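Local coordinates for FBP protein (Leishmania major, PDB 5OEZ), which probably catalyses the magnesium-dependent hydrolysis of fructose 1,6-bisphosphate to fructose 6-phosphate and phosphate, working as a homotetramer, at residues I79-Y84 with I115-L120; V41-I46 with A171-A176. All coordinates share one frame; numbering follows the deposited sequence.

Interaction 1: residues I79-Y84 with I115-L120; sequences IAFKAY and IFFDPL
Pro119 O accepts a hydrogen bond from Ser134 OG on the adjacent strand 132-140, while Phe81 CE2 of helix 72-87 lies 4.0 Å from Pro119 O. That is the polar corner of an otherwise apolar helix-on-sheet contact in the N-terminal domain of class 1 fructose-1,6-bisphosphatase, just where strand 113-121 runs into the Asp-Pro-Leu-Asp signature that begins at Asp118. The centre of it is a pair of phenylalanines. Phe81 and Phe117 come in from helix and strand and pass one another; the ring planes are 23° apart but displaced so far that little of one lies over the other, with centroids 5.0 Å apart. Phe117 CD2 comes over one face of the Phe81 ring, and the closest touch is Phe117 CE2 against Phe81 CB at 3.4 Å. With chi1 at 64°, Phe117 CG stands between its backbone N and carbonyl carbon, and from there the CD2-CE2 side of the ring meets Phe81. Lys82 adds only its aliphatic part: CG meets the edge of the Phe117 ring at CZ, 4.1 Å away, and a bend at chi3 then takes the chain off the contact to let NZ form a salt bridge with Glu99. Leu94 and Trp136, from the strands flanking 113-121, also pack on Phe117. The CB of Asp118 points away from the helix, and its OD2 lies close to the carboxylates of Glu97 and Glu284, which with it bind manganese in another structure of this protein; the metals are absent here, leaving like charges close together. The packing thus backs the strand just before and after a metal ligand. At the corner itself the proline ring crosses the phenylalanine at a slant, Pro119 CB lying 3.9 Å from Phe81 CD2.

Interaction 2: residues V41-I46 with A171-A176; sequences VIEKNI and AVYGSA
Helix 41-46 and strand 171-173 run nearly parallel, their axes 16° apart and 9.9 Å from each other at closest approach, with Glu43 and Tyr173 nearest in CA position. This is alpha-on-beta packing, and one side chain fills the gap from the strand side: Tyr173, whose ring is laid against the helix. Two isoleucines one turn apart sit over the same face of that ring. Ile46 CD1 comes down near the CB end, 3.6 Å from Tyr173 CG, and Ile42 CG2 toward the hydroxyl end, 3.7 Å from Tyr173 CZ; both make CH-pi contacts, and both side chains come in roughly perpendicular to the tyrosine. With chi1 at -67°, Ile42 has CG2 anti to its backbone N, over the ring, while CG1 lies beside that N and its extended CD1 also reaches 3.8 Å from Tyr173 OH. Glu43 supplies backbone and chain rather than charge, its CB lying 4.1 Å from Tyr173 CD1. The buried hydroxyl of Tyr173 is satisfied by a hydrogen bond with Ser134 OG. Around the contact, Val132 of strand 132-140 packs against both Ile46 and Tyr173, while Leu73 and Phe81 of helix 72-87 close on the two isoleucines.

The two contacts lie 14 Å apart, centre to centre, where two helices pack on one mixed sheet of the N-terminal domain. Along the chain the order is 41-46, 79-84, 115-120, 171-176, so interaction 2 encloses interaction 1 in sequence. Consecutive helices 27-47 and 72-87 bring the two into touch, Phe81 CE2 reaching Ile42 CD1 at 3.4 Å. Strand 132-140 runs between strands 113-121 and 167-173, and its Ser134 bonds to both contacts. Helix 27-47 begins at residues that bind AMP in another structure of this protein, and strand 113-121 ends at metal ligands, so the contacts lie in the packing between those sites. Both touch the same neighbouring subunit; interaction 2 also meets a third.

Interaction 1: residues I79-Y84 with I115-L120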
loop_
_atom_site.group_PDB
_atom_site.type_symbol
_atom_site.label_atom_id
_atom_site.label_comp_id
_atom_site.label_asym_id
_atom_site.label_seq_id
_atom_site.Cartn_x
_atom_site.Cartn_y
_atom_site.Cartn_z
ATOM N N ILE C 79 5.340 -19.625 -12.224
ATOM C CA ILE C 79 4.878 -18.915 -13.418
ATOM C C ILE C 79 5.492 -17.508 -13.548
ATOM O O ILE C 79 5.902 -17.099 -14.643
ATOM C CB ILE C 79 3.333 -18.802 -13.418
ATOM C CG1 ILE C 79 2.712 -20.168 -13.720
ATOM C CG2 ILE C 79 2.831 -17.782 -14.455
ATOM C CD1 ILE C 79 1.228 -20.265 -13.424
ATOM N N ALA C 80 5.536 -16.785 -12.430
ATOM C CA ALA C 80 6.051 -15.420 -12.388
ATOM C C ALA C 80 7.526 -15.366 -12.723
ATOM O O ALA C 80 7.932 -14.673 -13.661
ATOM C CB ALA C 80 5.811 -14.814 -11.018
ATOM N N PHE C 81 8.326 -16.123 -11.982
ATOM C CA PHE C 81 9.766 -16.198 -12.261
ATOM C C PHE C 81 10.066 -16.538 -13.717
ATOM O O PHE C 81 10.904 -15.890 -14.333
ATOM C CB PHE C 81 10.471 -17.188 -11.348
ATOM C CG PHE C 81 11.083 -16.560 -10.128
ATOM C CD1 PHE C 81 12.287 -15.894 -10.219
ATOM C CD2 PHE C 81 10.469 -16.670 -8.883
ATOM C CE1 PHE C 81 12.865 -15.317 -9.097
ATOM C CE2 PHE C 81 11.041 -16.108 -7.755
ATOM C CZ PHE C 81 12.243 -15.428 -7.860
ATOM N N LYS C 82 9.374 -17.524 -14.264
ATOM C CA LYS C 82 9.635 -17.953 -15.639
ATOM C C LYS C 82 9.258 -16.905 -16.654
ATOM O O LYS C 82 9.992 -16.692 -17.618
ATOM C CB LYS C 82 8.910 -19.260 -15.975
ATOM C CG LYS C 82 9.429 -20.454 -15.210
ATOM C CD LYS C 82 8.867 -21.795 -15.687
ATOM C CE LYS C 82 7.406 -21.799 -16.097
ATOM N NZ LYS C 82 7.006 -23.213 -16.337
ATOM N N ALA C 83 8.108 -16.266 -16.452
ATOM C CA ALA C 83 7.603 -15.297 -17.421
ATOM C C ALA C 83 8.515 -14.081 -17.515
ATOM O O ALA C 83 8.899 -13.659 -18.613
ATOM C CB ALA C 83 6.196 -14.873 -17.064
ATOM N N TYR C 84 8.895 -13.545 -16.364
ATOM C CA TYR C 84 9.734 -12.371 -16.334
ATOM C C TYR C 84 11.181 -12.662 -16.737
ATOM O O TYR C 84 11.793 -11.850 -17.427
ATOM C CB TYR C 84 9.629 -11.664 -14.962
ATOM C CG TYR C 84 8.230 -11.105 -14.706
ATOM C CD1 TYR C 84 7.684 -10.141 -15.550
ATOM C CD2 TYR C 84 7.444 -11.556 -13.639
ATOM C CE1 TYR C 84 6.402 -9.652 -15.341
ATOM C CE2 TYR C 84 6.164 -11.065 -13.421
ATOM C CZ TYR C 84 5.653 -10.108 -14.270
ATOM O OH TYR C 84 4.392 -9.616 -14.077
ATOM N N ILE C 115 20.233 -19.782 -15.062
ATOM C CA ILE C 115 19.689 -19.448 -13.748
ATOM C C ILE C 115 18.875 -20.612 -13.197
ATOM O O ILE C 115 18.048 -21.195 -13.887
ATOM C CB ILE C 115 18.896 -18.124 -13.748
ATOM C CG1 ILE C 115 18.338 -17.841 -12.358
ATOM C CG2 ILE C 115 17.770 -18.130 -14.765
ATOM C CD1 ILE C 115 18.002 -16.376 -12.131
ATOM N N PHE C 116 19.165 -20.961 -11.950
ATOM C CA PHE C 116 18.525 -22.056 -11.270
ATOM C C PHE C 116 17.911 -21.460 -10.039
ATOM O O PHE C 116 18.613 -20.813 -9.266
ATOM C CB PHE C 116 19.556 -23.134 -10.933
ATOM C CG PHE C 116 20.141 -23.745 -12.153
ATOM C CD1 PHE C 116 19.480 -24.771 -12.799
ATOM C CD2 PHE C 116 21.307 -23.242 -12.704
ATOM C CE1 PHE C 116 19.992 -25.330 -13.960
ATOM C CE2 PHE C 116 21.824 -23.785 -13.867
ATOM C CZ PHE C 116 21.163 -24.829 -14.501
ATOM N N PHE C 117 16.610 -21.662 -9.863
ATOM C CA PHE C 117 15.910 -21.005 -8.785
ATOM C C PHE C 117 14.909 -21.903 -8.089
ATOM O O PHE C 117 14.366 -22.815 -8.683
ATOM C CB PHE C 117 15.238 -19.719 -9.307
ATOM C CG PHE C 117 14.162 -19.963 -10.327
ATOM C CD1 PHE C 117 14.467 -20.106 -11.676
ATOM C CD2 PHE C 117 12.837 -20.059 -9.935
ATOM C CE1 PHE C 117 13.464 -20.347 -12.609
ATOM C CE2 PHE C 117 11.839 -20.317 -10.863
ATOM C CZ PHE C 117 12.149 -20.473 -12.200
ATOM N N ASP C 118 14.733 -21.656 -6.794
ATOM C CA ASP C 118 13.639 -22.202 -6.022
ATOM C C ASP C 118 12.628 -21.046 -5.862
ATOM O O ASP C 118 12.862 -20.126 -5.082
ATOM C CB ASP C 118 14.159 -22.708 -4.675
ATOM C CG ASP C 118 13.072 -23.353 -3.815
ATOM O OD1 ASP C 118 11.917 -23.516 -4.272
ATOM O OD2 ASP C 118 13.388 -23.734 -2.664
ATOM N N PRO C 119 11.501 -21.083 -6.603
ATOM C CA PRO C 119 10.601 -19.918 -6.584
ATOM C C PRO C 119 9.936 -19.650 -5.234
ATOM O O PRO C 119 9.681 -18.493 -4.908
ATOM C CB PRO C 119 9.550 -20.257 -7.645
ATOM C CG PRO C 119 9.548 -21.743 -7.718
ATOM C CD PRO C 119 10.951 -22.184 -7.417
ATOM N N LEU C 120 9.670 -20.697 -4.462
ATOM C CA LEU C 120 9.047 -20.551 -3.157
ATOM C C LEU C 120 9.390 -21.716 -2.210
ATOM O O LEU C 120 8.728 -22.732 -2.210
ATOM C CB LEU C 120 7.524 -20.364 -3.323
ATOM C CG LEU C 120 6.792 -19.788 -2.118
ATOM C CD1 LEU C 120 7.259 -18.374 -1.803
ATOM C CD2 LEU C 120 5.306 -19.804 -2.419
#

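Interaction 2: residues V41-I46 with A171-A176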
loop_
_atom_site.group_PDB
_atom_site.type_symbol
_atom_site.label_atom_id
_atom_site.label_comp_id
_atom_site.label_asym_id
_atom_site.label_seq_id
_atom_site.Cartn_x
_atom_site.Cartn_y
_atom_site.Cartn_z
ATOM N N VAL C 41 5.748 -9.508 -7.267
ATOM C CA VAL C 41 4.522 -10.200 -7.624
ATOM C C VAL C 41 4.206 -11.298 -6.607
ATOM O O VAL C 41 3.059 -11.455 -6.183
ATOM C CB VAL C 41 4.596 -10.778 -9.062
ATOM C CG1 VAL C 41 3.449 -11.750 -9.336
ATOM C CG2 VAL C 41 4.556 -9.644 -10.074
ATOM N N ILE C 42 5.228 -12.039 -6.206
ATOM C CA ILE C 42 5.056 -13.102 -5.199
ATOM C C ILE C 42 4.663 -12.530 -3.835
ATOM O O ILE C 42 3.810 -13.078 -3.156
ATOM C CB ILE C 42 6.325 -13.961 -5.087
ATOM C CG1 ILE C 42 6.520 -14.741 -6.389
ATOM C CG2 ILE C 42 6.239 -14.903 -3.895
ATOM C CD1 ILE C 42 7.939 -15.226 -6.606
ATOM N N GLU C 43 5.304 -11.434 -3.447
ATOM C CA GLU C 43 4.956 -10.723 -2.217
ATOM C C GLU C 43 3.478 -10.305 -2.191
ATOM O O GLU C 43 2.818 -10.491 -1.171
ATOM C CB GLU C 43 5.841 -9.481 -2.059
ATOM C CG GLU C 43 5.994 -8.971 -0.632
ATOM C CD GLU C 43 4.825 -8.145 -0.115
ATOM O OE1 GLU C 43 4.088 -7.517 -0.917
ATOM O OE2 GLU C 43 4.666 -8.104 1.125
ATOM N N LYS C 44 2.984 -9.724 -3.290
ATOM C CA LYS C 44 1.580 -9.310 -3.388
ATOM C C LYS C 44 0.656 -10.490 -3.056
ATOM O O LYS C 44 -0.260 -10.372 -2.221
ATOM C CB LYS C 44 1.261 -8.749 -4.792
ATOM C CG LYS C 44 -0.224 -8.602 -5.149
ATOM C CD LYS C 44 -0.544 -8.809 -6.638
ATOM C CE LYS C 44 -0.326 -7.617 -7.527
ATOM N NZ LYS C 44 -1.577 -6.913 -7.901
ATOM N N ASN C 45 0.914 -11.625 -3.695
ATOM C CA ASN C 45 0.099 -12.833 -3.485
ATOM C C ASN C 45 0.177 -13.377 -2.059
ATOM O O ASN C 45 -0.843 -13.750 -1.477
ATOM C CB ASN C 45 0.470 -13.901 -4.510
ATOM C CG ASN C 45 0.024 -13.519 -5.907
ATOM O OD1 ASN C 45 -1.165 -13.532 -6.197
ATOM N ND2 ASN C 45 0.961 -13.136 -6.759
ATOM N N ILE C 46 1.373 -13.385 -1.483
ATOM C CA ILE C 46 1.539 -13.812 -0.101
ATOM C C ILE C 46 0.779 -12.889 0.864
ATOM O O ILE C 46 0.094 -13.371 1.764
ATOM C CB ILE C 46 3.019 -13.920 0.299
ATOM C CG1 ILE C 46 3.685 -15.048 -0.491
ATOM C CG2 ILE C 46 3.167 -14.234 1.784
ATOM C CD1 ILE C 46 5.200 -15.031 -0.442
ATOM N N ALA C 171 15.253 -13.955 -1.446
ATOM C CA ALA C 171 14.255 -13.057 -0.905
ATOM C C ALA C 171 13.583 -13.715 0.311
ATOM O O ALA C 171 13.306 -14.909 0.292
ATOM C CB ALA C 171 13.225 -12.717 -1.968
ATOM N N VAL C 172 13.338 -12.928 1.359
ATOM C CA VAL C 172 12.600 -13.379 2.536
ATOM C C VAL C 172 11.307 -12.595 2.599
ATOM O O VAL C 172 11.338 -11.373 2.634
ATOM C CB VAL C 172 13.330 -13.070 3.844
ATOM C CG1 VAL C 172 12.794 -13.953 4.967
ATOM C CG2 VAL C 172 14.805 -13.252 3.690
ATOM N N TYR C 173 10.187 -13.300 2.623
ATOM C CA TYR C 173 8.871 -12.698 2.733
ATOM C C TYR C 173 8.404 -12.857 4.177
ATOM O O TYR C 173 7.903 -13.902 4.571
ATOM C CB TYR C 173 7.896 -13.380 1.768
ATOM C CG TYR C 173 8.392 -13.493 0.340
ATOM C CD1 TYR C 173 8.265 -12.425 -0.559
ATOM C CD2 TYR C 173 8.992 -14.674 -0.124
ATOM C CE1 TYR C 173 8.737 -12.531 -1.864
ATOM C CE2 TYR C 173 9.464 -14.783 -1.428
ATOM C CZ TYR C 173 9.333 -13.712 -2.300
ATOM O OH TYR C 173 9.772 -13.822 -3.603
ATOM N N GLY C 174 8.636 -11.820 4.971
ATOM C CA GLY C 174 8.144 -11.727 6.345
ATOM C C GLY C 174 7.423 -10.404 6.518
ATOM O O GLY C 174 6.794 -9.911 5.573
ATOM N N SER C 175 7.503 -9.821 7.718
ATOM C CA SER C 175 6.830 -8.523 7.995
ATOM C C SER C 175 7.440 -7.423 7.147
ATOM O O SER C 175 6.756 -6.495 6.766
ATOM C CB SER C 175 6.848 -8.163 9.486
ATOM O OG SER C 175 8.059 -8.562 10.110
ATOM N N ALA C 176 8.730 -7.555 6.842
ATOM C CA ALA C 176 9.343 -6.845 5.742
ATOM C C ALA C 176 9.695 -7.868 4.660
ATOM O O ALA C 176 9.725 -9.062 4.916
ATOM C CB ALA C 176 10.587 -6.129 6.218
#